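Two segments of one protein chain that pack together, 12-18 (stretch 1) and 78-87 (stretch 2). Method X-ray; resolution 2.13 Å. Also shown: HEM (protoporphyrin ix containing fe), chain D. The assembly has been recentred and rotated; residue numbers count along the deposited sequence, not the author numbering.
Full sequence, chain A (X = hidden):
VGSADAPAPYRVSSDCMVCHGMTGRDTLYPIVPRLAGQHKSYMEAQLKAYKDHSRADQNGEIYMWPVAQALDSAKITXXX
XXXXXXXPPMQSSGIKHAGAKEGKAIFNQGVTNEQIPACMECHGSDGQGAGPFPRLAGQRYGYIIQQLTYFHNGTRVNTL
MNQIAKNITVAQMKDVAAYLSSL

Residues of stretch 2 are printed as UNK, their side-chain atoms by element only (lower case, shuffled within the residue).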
# COMPACT_ATOMS: atom_id res chain seq x y z
N VAL A 12 -2.07 14.68 16.84
CA VAL A 12 -0.60 14.83 16.68
C VAL A 12 -0.05 13.98 15.53
O VAL A 12 0.55 12.93 15.76
CB VAL A 12 0.14 14.43 17.98
CG1 VAL A 12 -0.03 15.51 19.03
CG2 VAL A 12 -0.42 13.11 18.50
N SER A 13 -0.26 14.44 14.30
CA SER A 13 0.21 13.72 13.12
C SER A 13 1.72 13.49 13.22
O SER A 13 2.26 12.64 12.52
CB SER A 13 -0.09 14.51 11.84
OG SER A 13 -1.04 15.53 12.07
N SER A 14 2.39 14.24 14.09
CA SER A 14 3.83 14.07 14.26
C SER A 14 4.09 12.87 15.17
O SER A 14 5.08 12.79 15.89
CB SER A 14 4.45 15.35 14.83
OG SER A 14 4.47 16.35 13.82
N ASP A 15 3.12 11.96 15.13
CA ASP A 15 3.16 10.69 15.83
C ASP A 15 3.27 9.74 14.63
O ASP A 15 3.46 8.54 14.79
CB ASP A 15 1.83 10.43 16.55
CG ASP A 15 1.93 10.59 18.06
OD1 ASP A 15 0.88 10.47 18.73
OD2 ASP A 15 3.04 10.84 18.57
N CYS A 16 3.15 10.32 13.44
CA CYS A 16 3.19 9.58 12.18
C CYS A 16 4.25 10.03 11.22
O CYS A 16 4.98 9.23 10.63
CB CYS A 16 1.88 9.73 11.42
SG CYS A 16 0.49 10.14 12.41
N MET A 17 4.28 11.34 11.01
CA MET A 17 5.17 11.95 10.05
C MET A 17 6.64 11.72 10.26
O MET A 17 7.43 11.91 9.34
CB MET A 17 4.82 13.43 9.92
CG MET A 17 3.37 13.61 9.46
SD MET A 17 2.84 15.28 9.06
CE MET A 17 2.96 15.28 7.25
N VAL A 18 7.04 11.30 11.46
CA VAL A 18 8.45 11.02 11.65
C VAL A 18 8.80 9.96 10.61
O VAL A 18 9.79 10.07 9.90
CB VAL A 18 8.75 10.45 13.04
CG1 VAL A 18 10.20 10.03 13.12
CG2 VAL A 18 8.44 11.47 14.11
N UNK A 78 -9.93 10.31 12.52
CA UNK A 78 -9.37 11.64 12.33
C UNK A 78 -8.15 11.56 11.42
O UNK A 78 -8.01 12.32 10.46
c UNK A 78 -8.99 12.24 13.68
N UNK A 79 -7.27 10.63 11.75
CA UNK A 79 -6.05 10.43 10.98
C UNK A 79 -6.37 9.99 9.56
O UNK A 79 -5.84 10.54 8.59
c UNK A 79 -5.18 9.38 11.67
c UNK A 79 -4.65 9.83 13.03
c UNK A 79 -3.74 11.03 12.83
c UNK A 79 -3.91 8.69 13.71
N UNK A 80 -7.23 8.98 9.44
CA UNK A 80 -7.62 8.47 8.14
C UNK A 80 -8.02 9.64 7.26
O UNK A 80 -7.60 9.77 6.11
c UNK A 80 -8.78 7.50 8.29
N UNK A 81 -8.84 10.52 7.84
CA UNK A 81 -9.33 11.70 7.14
C UNK A 81 -8.17 12.60 6.74
O UNK A 81 -8.06 13.03 5.58
o UNK A 81 -11.59 14.18 7.02
c UNK A 81 -11.51 12.96 7.31
o UNK A 81 -12.39 12.12 7.01
c UNK A 81 -10.29 12.47 8.05
N UNK A 82 -7.31 12.89 7.71
CA UNK A 82 -6.16 13.76 7.49
C UNK A 82 -5.28 13.37 6.32
O UNK A 82 -5.07 14.16 5.40
c UNK A 82 -1.85 16.29 8.11
o UNK A 82 -0.75 17.08 7.86
c UNK A 82 -4.20 16.07 8.48
c UNK A 82 -3.10 16.88 8.25
c UNK A 82 -4.08 14.69 8.57
c UNK A 82 -5.30 13.82 8.75
c UNK A 82 -2.82 14.13 8.42
c UNK A 82 -1.70 14.92 8.19
N UNK A 83 -4.75 12.15 6.35
CA UNK A 83 -3.87 11.71 5.27
C UNK A 83 -4.60 11.58 3.94
O UNK A 83 -4.02 11.84 2.89
c UNK A 83 -0.21 11.29 7.82
c UNK A 83 -3.19 10.38 5.64
c UNK A 83 -0.60 10.82 9.06
c UNK A 83 -1.03 11.13 6.72
c UNK A 83 -2.65 10.02 8.08
c UNK A 83 -2.26 10.49 6.83
c UNK A 83 -1.82 10.18 9.20
N UNK A 84 -5.87 11.17 3.99
CA UNK A 84 -6.65 11.03 2.77
C UNK A 84 -6.71 12.36 2.04
O UNK A 84 -6.68 12.41 0.81
c UNK A 84 -9.01 10.57 1.86
o UNK A 84 -8.70 9.99 0.82
c UNK A 84 -8.08 10.55 3.09
n UNK A 84 -10.15 11.24 2.00
N UNK A 85 -6.77 13.45 2.81
CA UNK A 85 -6.84 14.79 2.25
C UNK A 85 -5.48 15.38 1.88
O UNK A 85 -5.40 16.29 1.06
c UNK A 85 -7.56 15.73 3.21
N UNK A 86 -4.41 14.87 2.49
CA UNK A 86 -3.06 15.37 2.21
C UNK A 86 -2.79 15.64 0.75
O UNK A 86 -3.25 14.90 -0.12
n UNK A 86 0.14 12.84 4.52
c UNK A 86 -1.99 14.39 2.69
o UNK A 86 0.84 14.94 4.17
c UNK A 86 -1.53 14.56 4.11
c UNK A 86 -0.07 14.13 4.28
N UNK A 87 -2.04 16.70 0.49
CA UNK A 87 -1.66 17.07 -0.86
C UNK A 87 -0.18 17.43 -0.83
O UNK A 87 0.28 18.06 0.12
c UNK A 87 -4.42 17.04 -2.35
n UNK A 87 -6.40 15.77 -3.15
c UNK A 87 -2.47 18.28 -1.34
c UNK A 87 -3.98 18.08 -1.34
c UNK A 87 -5.93 16.87 -2.28
CHA HEM D . 1.95 1.50 7.57
CHB HEM D . -0.81 4.83 9.65
CHC HEM D . 2.88 6.06 12.50
CHD HEM D . 5.66 2.84 10.37
C1A HEM D . 0.85 2.30 7.88
C2A HEM D . -0.46 2.21 7.27
C3A HEM D . -1.24 3.16 7.85
C4A HEM D . -0.39 3.82 8.82
CMA HEM D . -2.69 3.50 7.61
CAA HEM D . -0.85 1.23 6.19
CBA HEM D . -0.72 1.82 4.77
CGA HEM D . -1.05 0.93 3.71
O1A HEM D . -0.77 1.35 2.54
O2A HEM D . -1.55 -0.20 3.88
C1B HEM D . -0.03 5.45 10.61
C2B HEM D . -0.54 6.48 11.48
C3B HEM D . 0.49 6.81 12.31
C4B HEM D . 1.62 6.00 11.90
CMB HEM D . -1.96 7.01 11.43
CAB HEM D . 0.52 7.80 13.45
CBB HEM D . -0.46 7.49 14.61
C1C HEM D . 3.96 5.30 12.16
C2C HEM D . 5.25 5.38 12.81
C3C HEM D . 6.02 4.45 12.19
C4C HEM D . 5.22 3.84 11.19
CMC HEM D . 5.55 6.33 13.94
CAC HEM D . 7.48 4.05 12.46
CBC HEM D . 7.75 3.61 13.93
C1D HEM D . 4.90 2.19 9.41
C2D HEM D . 5.41 1.11 8.59
C3D HEM D . 4.36 0.72 7.83
C4D HEM D . 3.23 1.59 8.16
CMD HEM D . 6.82 0.57 8.66
CAD HEM D . 4.28 -0.39 6.84
CBD HEM D . 4.15 -1.71 7.76
CGD HEM D . 3.57 -2.85 7.18
O1D HEM D . 4.10 -3.34 6.17
O2D HEM D . 2.55 -3.40 7.68
NA HEM D . 0.88 3.28 8.82
NB HEM D . 1.29 5.16 10.87
NC HEM D . 3.97 4.35 11.17
ND HEM D . 3.58 2.46 9.13
FE HEM D . 2.45 3.83 9.98

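Position 78 has one side-chain carbon and lies out of reach of stretch 1. A lone CB means alanine, Ala78. Its O accepts a helical hydrogen bond from the N of position 82.

Position 79 has four side-chain carbons, forked at the second. One of the fork's end carbons approaches Cys16 SG. That is a leucine, Leu79. Its CD2 is 4.3 Å from Cys16 SG, and its CD1 is 3.4 Å from HEM CMB.

Position 80 has a single carbon and no contact with stretch 1. It is Ala80, buried on another side of the helix.

Position 81 has two carbons, the second carrying two oxygens. It is out of reach of stretch 1. This carboxylate is one carbon from the backbone CA, so the residue is aspartate, Asp81.

Position 82 has one carbon, then a six-carbon ring bearing one oxygen. Ser13 OG lies over one face of the ring, and the ring oxygen comes near Met17 CE. The ring oxygen identifies tyrosine, Tyr82. CA to CB points toward stretch 1, with chi1 in t. Ser13 OG is 4.0 Å from Tyr82 CE2. Farther out, Tyr82 OH is 4.2 Å from Met17 CE.

Position 83 has one carbon and a six-carbon ring with no oxygen. Cys16 SG lies at the edge of the ring, near its plane. This is phenylalanine, Phe83. Its CZ is 3.6 Å from Cys16 SG. Phe83 CE1 also comes within 3.9 Å of HEM CMB.

Position 84 has two carbons, the second carrying one oxygen and one nitrogen. It does not reach stretch 1. The short amide is asparagine, Asn84.

Position 85 has one carbon, again without contact. It is Ala85, the last helical residue.

Position 86 has three carbons, the third carrying one oxygen and one nitrogen. The oxygen approaches Met17 CE. The longer amide is glutamine, Gln86. It is the first residue to leave helical phi/psi. CA to CB points toward stretch 1, and its OE1 is 3.8 Å from Met17 CE.

Position 87 has four carbons in a row ending in nitrogen, exposed and out of reach. It is lysine, Lys87.

The contact works by side-chain packing, with no hydrogen bonds across the stretches. Residues 79, 82, 83 and 86 meet Ser13, Cys16 and Met17. The turn of stretch 1 is held by Ser13 O, which accepts hydrogen bonds from Cys16 N (2.6 Å) and Met17 N (2.8 Å). Cys16 SG packs against Leu79 and Phe83, and those two side chains also approach the heme.

Stretch 2 78-87: ALADYFNAQK
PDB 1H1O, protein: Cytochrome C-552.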